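Local coordinates for putative tryptophan halogenase (Xanthomonas campestris pv. campestris, PDB 6Y1W), which is a flavin-dependent halogenase, probably using FAD to halogenate an aromatic substrate, at residues 67-72 and 357-362; 200-205 and 226-231; 242-247 and 342-347. All coordinates share one frame; numbering follows the deposited sequence.

Contact 1: 67-72 and 357-362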
loop_
_atom_site.group_PDB
_atom_site.type_symbol
_atom_site.label_atom_id
_atom_site.label_comp_id
_atom_site.label_asym_id
_atom_site.label_seq_id
_atom_site.Cartn_x
_atom_site.Cartn_y
_atom_site.Cartn_z
ATOM N N VAL A 67 7.903 7.116 16.371
ATOM C CA VAL A 67 7.196 8.356 16.700
ATOM C C VAL A 67 5.696 8.098 16.692
ATOM O O VAL A 67 4.952 8.538 17.582
ATOM C CB VAL A 67 7.575 9.474 15.713
ATOM C CG1 VAL A 67 6.916 10.800 16.121
ATOM C CG2 VAL A 67 9.077 9.655 15.641
ATOM N N THR A 68 5.230 7.380 15.681
ATOM C CA THR A 68 3.821 7.000 15.634
ATOM C C THR A 68 3.434 6.096 16.798
ATOM O O THR A 68 2.348 6.260 17.369
ATOM C CB THR A 68 3.544 6.322 14.294
ATOM O OG1 THR A 68 3.843 7.252 13.252
ATOM C CG2 THR A 68 2.069 5.890 14.193
ATOM N N PHE A 69 4.259 5.100 17.134
ATOM C CA PHE A 69 3.964 4.230 18.287
ATOM C C PHE A 69 3.664 5.052 19.546
ATOM O O PHE A 69 2.705 4.777 20.288
ATOM C CB PHE A 69 5.179 3.304 18.544
ATOM C CG PHE A 69 4.918 2.157 19.522
ATOM C CD1 PHE A 69 3.953 1.195 19.249
ATOM C CD2 PHE A 69 5.687 2.045 20.689
ATOM C CE1 PHE A 69 3.767 0.095 20.134
ATOM C CE2 PHE A 69 5.493 0.975 21.597
ATOM C CZ PHE A 69 4.549 0.004 21.308
ATOM N N HIS A 70 4.475 6.074 19.810
ATOM C CA HIS A 70 4.262 6.855 21.020
ATOM C C HIS A 70 3.013 7.712 20.908
ATOM O O HIS A 70 2.345 7.936 21.922
ATOM C CB HIS A 70 5.515 7.694 21.323
ATOM C CG HIS A 70 6.646 6.837 21.764
ATOM N ND1 HIS A 70 7.935 7.302 21.910
ATOM C CD2 HIS A 70 6.667 5.536 22.141
ATOM C CE1 HIS A 70 8.707 6.312 22.330
ATOM N NE2 HIS A 70 7.964 5.233 22.480
ATOM N N ARG A 71 2.646 8.127 19.697
ATOM C CA ARG A 71 1.363 8.798 19.526
ATOM C C ARG A 71 0.204 7.878 19.840
ATOM O O ARG A 71 -0.789 8.314 20.436
ATOM C CB ARG A 71 1.232 9.336 18.111
ATOM C CG ARG A 71 2.118 10.500 17.933
ATOM C CD ARG A 71 1.687 11.380 16.790
ATOM N NE ARG A 71 2.688 12.429 16.706
ATOM C CZ ARG A 71 3.488 12.622 15.672
ATOM N NH1 ARG A 71 3.386 11.839 14.599
ATOM N NH2 ARG A 71 4.386 13.606 15.724
ATOM N N LEU A 72 0.281 6.614 19.406
ATOM C CA LEU A 72 -0.805 5.681 19.712
ATOM C C LEU A 72 -0.907 5.465 21.213
ATOM O O LEU A 72 -2.010 5.351 21.759
ATOM C CB LEU A 72 -0.583 4.317 19.024
ATOM C CG LEU A 72 -0.334 4.342 17.518
ATOM C CD1 LEU A 72 -0.080 2.923 16.998
ATOM C CD2 LEU A 72 -1.472 5.011 16.776
ATOM N N GLY A 357 4.952 -6.167 15.037
ATOM C CA GLY A 357 4.314 -7.370 15.544
ATOM C C GLY A 357 3.237 -7.029 16.559
ATOM O O GLY A 357 2.185 -7.673 16.602
ATOM N N ILE A 358 3.498 -6.020 17.396
ATOM C CA ILE A 358 2.546 -5.616 18.441
ATOM C C ILE A 358 1.329 -4.930 17.818
ATOM O O ILE A 358 0.165 -5.251 18.130
ATOM C CB ILE A 358 3.243 -4.671 19.445
ATOM C CG1 ILE A 358 4.325 -5.401 20.225
ATOM C CG2 ILE A 358 2.185 -4.016 20.398
ATOM C CD1 ILE A 358 5.306 -4.442 20.939
ATOM N N VAL A 359 1.580 -3.928 16.980
ATOM C CA VAL A 359 0.499 -3.171 16.367
ATOM C C VAL A 359 -0.362 -4.090 15.516
ATOM O O VAL A 359 -1.597 -4.011 15.543
ATOM C CB VAL A 359 1.065 -1.999 15.541
ATOM C CG1 VAL A 359 -0.061 -1.336 14.675
ATOM C CG2 VAL A 359 1.654 -0.964 16.495
ATOM N N ARG A 360 0.266 -4.996 14.769
ATOM C CA ARG A 360 -0.532 -5.915 13.962
ATOM C C ARG A 360 -1.384 -6.810 14.845
ATOM O O ARG A 360 -2.546 -7.078 14.516
ATOM C CB ARG A 360 0.358 -6.774 13.067
ATOM C CG ARG A 360 -0.452 -7.533 12.008
ATOM C CD ARG A 360 0.435 -8.520 11.264
ATOM N NE ARG A 360 1.619 -7.835 10.730
ATOM C CZ ARG A 360 2.865 -8.052 11.138
ATOM N NH1 ARG A 360 3.150 -8.940 12.088
ATOM N NH2 ARG A 360 3.848 -7.345 10.576
ATOM N N LEU A 361 -0.827 -7.261 15.985
ATOM C CA LEU A 361 -1.602 -8.094 16.914
ATOM C C LEU A 361 -2.793 -7.316 17.453
ATOM O O LEU A 361 -3.906 -7.850 17.565
ATOM C CB LEU A 361 -0.730 -8.538 18.086
ATOM C CG LEU A 361 -1.423 -9.400 19.168
ATOM C CD1 LEU A 361 -2.171 -10.623 18.601
ATOM C CD2 LEU A 361 -0.367 -9.874 20.213
ATOM N N LEU A 362 -2.562 -6.055 17.855
ATOM C CA LEU A 362 -3.675 -5.276 18.395
ATOM C C LEU A 362 -4.742 -5.029 17.324
ATOM O O LEU A 362 -5.949 -4.978 17.630
ATOM C CB LEU A 362 -3.146 -3.963 18.985
ATOM C CG LEU A 362 -2.357 -4.216 20.271
ATOM C CD1 LEU A 362 -1.752 -2.899 20.819
ATOM C CD2 LEU A 362 -3.204 -4.913 21.336
#
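Phe69 and Val359 carry this contact between helices 65-73 and 350-363, whose local axes keep 12.3 Å apart and run at 41° to each other. That spacing is wide, and the gap is bridged mainly by the Phe69 ring. From CB, the Phe69 chain turns so that CG lies anti to the backbone N (chi1 -168°), and this carries the ring across the gap although the CB itself does not point at the partner helix. CD1 comes first, 4.2 Å from CG2 of Val359; next along the same edge, CE1 of Phe69 lies 4.4 Å from CG2 of Ile358. Both methyls sit near the ring plane, so the ring is met at its edge. Leu72, one helical turn on, brings CD1 to 4.3 Å from the same Val359 CG2, so one methyl meets both side chains of the first helix. The side chains of Ile358 and Ala27 are about 7 Å apart at their nearest atoms, as are those of Phe69 and Ile351; Ala27 and Ile351 are both predicted to bind FAD. Ile358 also rests on Met30 and Ala34 of helix 25-39, which follows the first Rossmann-type strand 18-22, while Leu72 packs on Trp116 of the second subunit.

Contact 2: 200-205 and 226-231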
loop_
_atom_site.group_PDB
_atom_site.type_symbol
_atom_site.label_atom_id
_atom_site.label_comp_id
_atom_site.label_asym_id
_atom_site.label_seq_id
_atom_site.Cartn_x
_atom_site.Cartn_y
_atom_site.Cartn_z
ATOM N N GLY A 200 -2.425 -29.074 21.799
ATOM C CA GLY A 200 -1.076 -28.578 21.703
ATOM C C GLY A 200 -0.919 -27.123 22.094
ATOM O O GLY A 200 0.217 -26.642 22.140
ATOM N N ASP A 201 -2.007 -26.416 22.403
ATOM C CA ASP A 201 -1.864 -25.016 22.816
ATOM C C ASP A 201 -1.029 -24.912 24.080
ATOM O O ASP A 201 -0.977 -25.832 24.899
ATOM C CB ASP A 201 -3.220 -24.369 23.094
ATOM C CG ASP A 201 -4.057 -24.227 21.879
ATOM O OD1 ASP A 201 -3.579 -24.524 20.771
ATOM O OD2 ASP A 201 -5.229 -23.844 22.040
ATOM N N ILE A 202 -0.367 -23.765 24.257
ATOM C CA ILE A 202 0.285 -23.519 25.535
ATOM C C ILE A 202 -0.782 -23.339 26.612
ATOM O O ILE A 202 -1.753 -22.596 26.431
ATOM C CB ILE A 202 1.189 -22.285 25.460
ATOM C CG1 ILE A 202 2.220 -22.479 24.354
ATOM C CG2 ILE A 202 1.827 -22.028 26.847
ATOM C CD1 ILE A 202 3.113 -21.308 24.157
ATOM N N ALA A 203 -0.599 -24.009 27.751
ATOM C CA ALA A 203 -1.534 -23.896 28.870
ATOM C C ALA A 203 -1.024 -23.020 30.012
ATOM O O ALA A 203 -1.808 -22.271 30.607
ATOM C CB ALA A 203 -1.868 -25.289 29.421
ATOM N N ALA A 204 0.265 -23.088 30.338
ATOM C CA ALA A 204 0.779 -22.354 31.485
ATOM C C ALA A 204 2.292 -22.361 31.435
ATOM O O ALA A 204 2.904 -23.243 30.826
ATOM C CB ALA A 204 0.311 -22.968 32.814
ATOM N N LEU A 205 2.885 -21.391 32.119
ATOM C CA LEU A 205 4.309 -21.428 32.400
ATOM C C LEU A 205 4.495 -21.878 33.842
ATOM O O LEU A 205 3.642 -21.623 34.704
ATOM C CB LEU A 205 4.980 -20.066 32.212
ATOM C CG LEU A 205 4.644 -19.331 30.913
ATOM C CD1 LEU A 205 5.296 -17.960 30.974
ATOM C CD2 LEU A 205 5.101 -20.104 29.661
ATOM N N ALA A 226 13.745 -18.376 22.560
ATOM C CA ALA A 226 12.490 -18.786 21.932
ATOM C C ALA A 226 11.846 -19.946 22.688
ATOM O O ALA A 226 11.501 -20.986 22.116
ATOM C CB ALA A 226 12.676 -19.125 20.448
ATOM N N LEU A 227 11.676 -19.750 23.989
ATOM C CA LEU A 227 11.192 -20.832 24.851
ATOM C C LEU A 227 9.835 -21.366 24.401
ATOM O O LEU A 227 9.538 -22.562 24.556
ATOM C CB LEU A 227 11.085 -20.333 26.281
ATOM C CG LEU A 227 12.327 -19.814 27.001
ATOM C CD1 LEU A 227 11.966 -19.482 28.435
ATOM C CD2 LEU A 227 13.422 -20.865 26.965
ATOM N N LEU A 228 8.964 -20.490 23.918
ATOM C CA LEU A 228 7.626 -20.930 23.538
ATOM C C LEU A 228 7.523 -21.292 22.055
ATOM O O LEU A 228 7.131 -22.415 21.713
ATOM C CB LEU A 228 6.586 -19.854 23.910
ATOM C CG LEU A 228 6.656 -19.319 25.352
ATOM C CD1 LEU A 228 5.482 -18.323 25.601
ATOM C CD2 LEU A 228 6.595 -20.424 26.366
ATOM N N ILE A 229 7.840 -20.347 21.158
ATOM C CA ILE A 229 7.610 -20.566 19.739
ATOM C C ILE A 229 8.582 -21.604 19.212
ATOM O O ILE A 229 8.246 -22.359 18.288
ATOM C CB ILE A 229 7.712 -19.227 18.975
ATOM C CG1 ILE A 229 7.163 -19.324 17.545
ATOM C CG2 ILE A 229 9.161 -18.688 18.987
ATOM C CD1 ILE A 229 5.616 -19.332 17.434
ATOM N N GLY A 230 9.769 -21.684 19.816
ATOM C CA GLY A 230 10.798 -22.608 19.363
ATOM C C GLY A 230 10.900 -23.871 20.184
ATOM O O GLY A 230 10.639 -24.970 19.677
ATOM N N GLN A 231 11.270 -23.733 21.453
ATOM C CA GLN A 231 11.570 -24.925 22.243
ATOM C C GLN A 231 10.324 -25.756 22.517
ATOM O O GLN A 231 10.415 -26.985 22.620
ATOM C CB GLN A 231 12.229 -24.535 23.557
ATOM C CG GLN A 231 13.565 -23.777 23.330
ATOM C CD GLN A 231 14.407 -23.648 24.574
ATOM O OE1 GLN A 231 14.427 -24.534 25.425
ATOM N NE2 GLN A 231 15.145 -22.555 24.677
#
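The Rossmann-type region, which probably binds FAD, supplies both partners here: strand 202-207, next to the outermost strand 212-214 of the mixed sheet, and the short helix 227-232, which follows strand 217-220. Leu228 bridges them with three of its carbons. Its CB is 3.8 Å from Ile202 CD1, and its CD1 lies 4.1 Å from that same methyl; on the other branch, CD2 stands 3.6 Å from Leu205 CD2. Both strand side chains cross Leu228 at about a right angle. With CG anti to its carbonyl carbon (chi1 -50°), Leu228 spreads its two methyls between residues three apart on the strand. That spacing fits a classic beta bulge: Ala203 and Ala204 both face Gln194 of strand 184-195, which lets Ile202 and Leu205 point toward the same helix. All three touching residues are buried, and Val193 and Phe218 of the sheet also touch both Ile202 and Leu228. The helix is weakly bonded: Ala226 O accepts an alpha-type bond from Gly230 N (3.0 Å) and the wider, pi-type one from Gln231 N (2.8 Å). Asp220 OD2 bonds to the backbone N atoms of Leu228 and Ile229, while Leu227 touches a bound meso-2,3-butanediol.

Contact 3: 242-247 and 342-347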
loop_
_atom_site.group_PDB
_atom_site.type_symbol
_atom_site.label_atom_id
_atom_site.label_comp_id
_atom_site.label_asym_id
_atom_site.label_seq_id
_atom_site.Cartn_x
_atom_site.Cartn_y
_atom_site.Cartn_z
ATOM N N ARG A 242 22.676 -17.661 3.341
ATOM C CA ARG A 242 23.185 -17.681 1.966
ATOM C C ARG A 242 23.323 -16.288 1.367
ATOM O O ARG A 242 24.092 -16.107 0.416
ATOM C CB ARG A 242 22.290 -18.532 1.025
ATOM C CG ARG A 242 20.889 -17.936 0.702
ATOM C CD ARG A 242 20.030 -18.880 -0.201
ATOM N NE ARG A 242 20.074 -20.274 0.242
ATOM C CZ ARG A 242 20.668 -21.268 -0.421
ATOM N NH1 ARG A 242 20.650 -22.497 0.071
ATOM N NH2 ARG A 242 21.286 -21.040 -1.572
ATOM N N TRP A 243 22.595 -15.287 1.906
ATOM C CA TRP A 243 22.658 -13.924 1.388
ATOM C C TRP A 243 23.322 -12.945 2.340
ATOM O O TRP A 243 23.746 -11.873 1.899
ATOM C CB TRP A 243 21.255 -13.380 1.102
ATOM C CG TRP A 243 20.490 -14.178 0.069
ATOM C CD1 TRP A 243 20.889 -14.452 -1.217
ATOM C CD2 TRP A 243 19.206 -14.789 0.246
ATOM N NE1 TRP A 243 19.903 -15.202 -1.860
ATOM C CE2 TRP A 243 18.871 -15.424 -0.977
ATOM C CE3 TRP A 243 18.306 -14.864 1.322
ATOM C CZ2 TRP A 243 17.671 -16.128 -1.156
ATOM C CZ3 TRP A 243 17.094 -15.568 1.140
ATOM C CH2 TRP A 243 16.796 -16.181 -0.098
ATOM N N LEU A 244 23.350 -13.254 3.631
ATOM C CA LEU A 244 23.755 -12.303 4.663
ATOM C C LEU A 244 24.737 -13.033 5.563
ATOM O O LEU A 244 24.352 -13.978 6.252
ATOM C CB LEU A 244 22.532 -11.796 5.448
ATOM C CG LEU A 244 21.605 -10.905 4.599
ATOM C CD1 LEU A 244 20.310 -10.651 5.415
ATOM C CD2 LEU A 244 22.347 -9.600 4.234
ATOM N N PHE A 245 26.004 -12.595 5.553
ATOM C CA PHE A 245 27.077 -13.387 6.152
ATOM C C PHE A 245 27.416 -13.017 7.595
ATOM O O PHE A 245 28.117 -13.783 8.270
ATOM C CB PHE A 245 28.373 -13.265 5.311
ATOM C CG PHE A 245 28.170 -13.523 3.835
ATOM C CD1 PHE A 245 27.132 -14.324 3.367
ATOM C CD2 PHE A 245 29.027 -12.935 2.910
ATOM C CE1 PHE A 245 26.960 -14.537 1.977
ATOM C CE2 PHE A 245 28.860 -13.149 1.545
ATOM C CZ PHE A 245 27.838 -13.943 1.084
ATOM N N ALA A 246 26.994 -11.848 8.082
ATOM C CA ALA A 246 27.321 -11.477 9.463
ATOM C C ALA A 246 26.629 -12.382 10.476
ATOM O O ALA A 246 25.486 -12.793 10.286
ATOM C CB ALA A 246 26.902 -10.024 9.692
ATOM N N ASP A 247 27.346 -12.696 11.552
ATOM C CA ASP A 247 26.794 -13.569 12.585
ATOM C C ASP A 247 27.367 -13.234 13.953
ATOM O O ASP A 247 27.038 -13.934 14.925
ATOM C CB ASP A 247 27.071 -15.039 12.246
ATOM C CG ASP A 247 28.567 -15.369 12.207
ATOM O OD1 ASP A 247 29.421 -14.519 12.523
ATOM O OD2 ASP A 247 28.912 -16.508 11.823
ATOM N N PHE A 342 15.572 -12.227 12.985
ATOM C CA PHE A 342 16.661 -11.278 13.190
ATOM C C PHE A 342 17.213 -10.782 11.862
ATOM O O PHE A 342 17.465 -11.576 10.946
ATOM C CB PHE A 342 17.809 -11.904 13.970
ATOM C CG PHE A 342 18.996 -10.984 14.092
ATOM C CD1 PHE A 342 19.015 -10.033 15.069
ATOM C CD2 PHE A 342 20.041 -11.053 13.189
ATOM C CE1 PHE A 342 20.101 -9.176 15.181
ATOM C CE2 PHE A 342 21.108 -10.192 13.295
ATOM C CZ PHE A 342 21.120 -9.263 14.316
ATOM N N LEU A 343 17.414 -9.469 11.766
ATOM C CA LEU A 343 18.276 -8.865 10.756
ATOM C C LEU A 343 19.241 -7.927 11.456
ATOM O O LEU A 343 18.875 -7.264 12.427
ATOM C CB LEU A 343 17.474 -8.089 9.721
ATOM C CG LEU A 343 16.672 -8.989 8.780
ATOM C CD1 LEU A 343 15.686 -8.186 7.974
ATOM C CD2 LEU A 343 17.689 -9.654 7.805
ATOM N N GLU A 344 20.475 -7.849 10.946
ATOM C CA GLU A 344 21.464 -6.956 11.545
ATOM C C GLU A 344 21.009 -5.487 11.523
ATOM O O GLU A 344 20.162 -5.093 10.710
ATOM C CB GLU A 344 22.781 -7.102 10.783
ATOM C CG GLU A 344 22.729 -6.474 9.400
ATOM C CD GLU A 344 23.846 -7.000 8.519
ATOM O OE1 GLU A 344 24.985 -6.454 8.589
ATOM O OE2 GLU A 344 23.599 -7.998 7.811
ATOM N N PRO A 345 21.562 -4.637 12.438
ATOM C CA PRO A 345 21.002 -3.276 12.611
ATOM C C PRO A 345 21.468 -2.255 11.597
ATOM O O PRO A 345 21.560 -1.054 11.910
ATOM C CB PRO A 345 21.467 -2.889 14.026
ATOM C CG PRO A 345 22.779 -3.601 14.174
ATOM C CD PRO A 345 22.528 -4.968 13.498
ATOM N N ILE A 346 21.724 -2.709 10.366
ATOM C CA ILE A 346 22.275 -1.826 9.346
ATOM C C ILE A 346 21.292 -0.736 8.942
ATOM O O ILE A 346 21.711 0.351 8.531
ATOM C CB ILE A 346 22.715 -2.671 8.143
ATOM C CG1 ILE A 346 23.440 -1.829 7.105
ATOM C CG2 ILE A 346 21.495 -3.315 7.439
ATOM C CD1 ILE A 346 24.007 -2.698 5.960
ATOM N N GLU A 347 19.979 -0.984 9.061
ATOM C CA GLU A 347 18.961 0.024 8.793
ATOM C C GLU A 347 18.061 0.245 10.009
ATOM O O GLU A 347 16.928 0.702 9.866
ATOM C CB GLU A 347 18.105 -0.349 7.567
ATOM C CG GLU A 347 18.830 -0.116 6.224
ATOM C CD GLU A 347 18.932 1.356 5.831
ATOM O OE1 GLU A 347 18.254 2.215 6.454
ATOM O OE2 GLU A 347 19.733 1.678 4.870
HETATM O O HOH W 1 25.143 -9.873 6.801
#
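Leu244 and Ala246 face Leu343 and Glu344 where two irregular loops of this halogenase fold meet: the one leading into strand 248-254 of the seven-stranded sheet, and the one between strand 341-342 and helix 350-363. The second loop also holds Glu347, predicted to bind L-tryptophan and hydrogen-bonded through OE2 to His395 NE2 and His106 ND1, though that residue does not touch the other loop. Neither segment forms a regular helix or strand, and the two bury 151 Å² together.

The apolar part is a leucine pair. Leu244 CD1 stands 3.7 Å from Leu343 CD2, and the two side chains run obliquely past one another. Leu343 has its CB directed along the gap, and its branch carries CD2 over to the partner. Leu244 also rests on Val392 of helix 371-397.

A second kind of contact sets apolar groups beside a carboxylate. Glu344 has CG between its backbone N and carbonyl carbon (chi1 72°), and from there the chain extends toward the other loop. OE2 lies 4.1 Å from Leu244 CD2 and OE1 is 4.2 Å from Ala246 CB, so the carboxylate lies in van der Waals range of both methyls.

Polar partners hold this buried group in place. OE1 of Glu344 is hydrogen-bonded to both Tyr396 OH and Trp273 NE1, which would probably favour a charged carboxylate. The bridge between the two loops is a single water: it accepts a bond from Ala246 N at 3.0 Å and donates one to Glu344 OE2 at 2.6 Å.

Starting from the N terminus, the chain leaves helix 65-73 and meets it again at helix 350-363, so contact 1 closes the longest loop, 284 residues between its segments. Contacts 2 and 3 both lie within it, one after the other. Contact 2 closes a short hairpin-bearing excursion of 20 residues, joining strand 202-207 to the short helix after strand 217-220. Contact 3 closes 94 residues, including most of the seven-stranded sheet, and ties the loop leading into strand 248-254 to the loop before helix 350-363. Centres are 25 to 27 Å apart, and none touch; contacts 1 and 3 lie on opposite sides of the chain's centre.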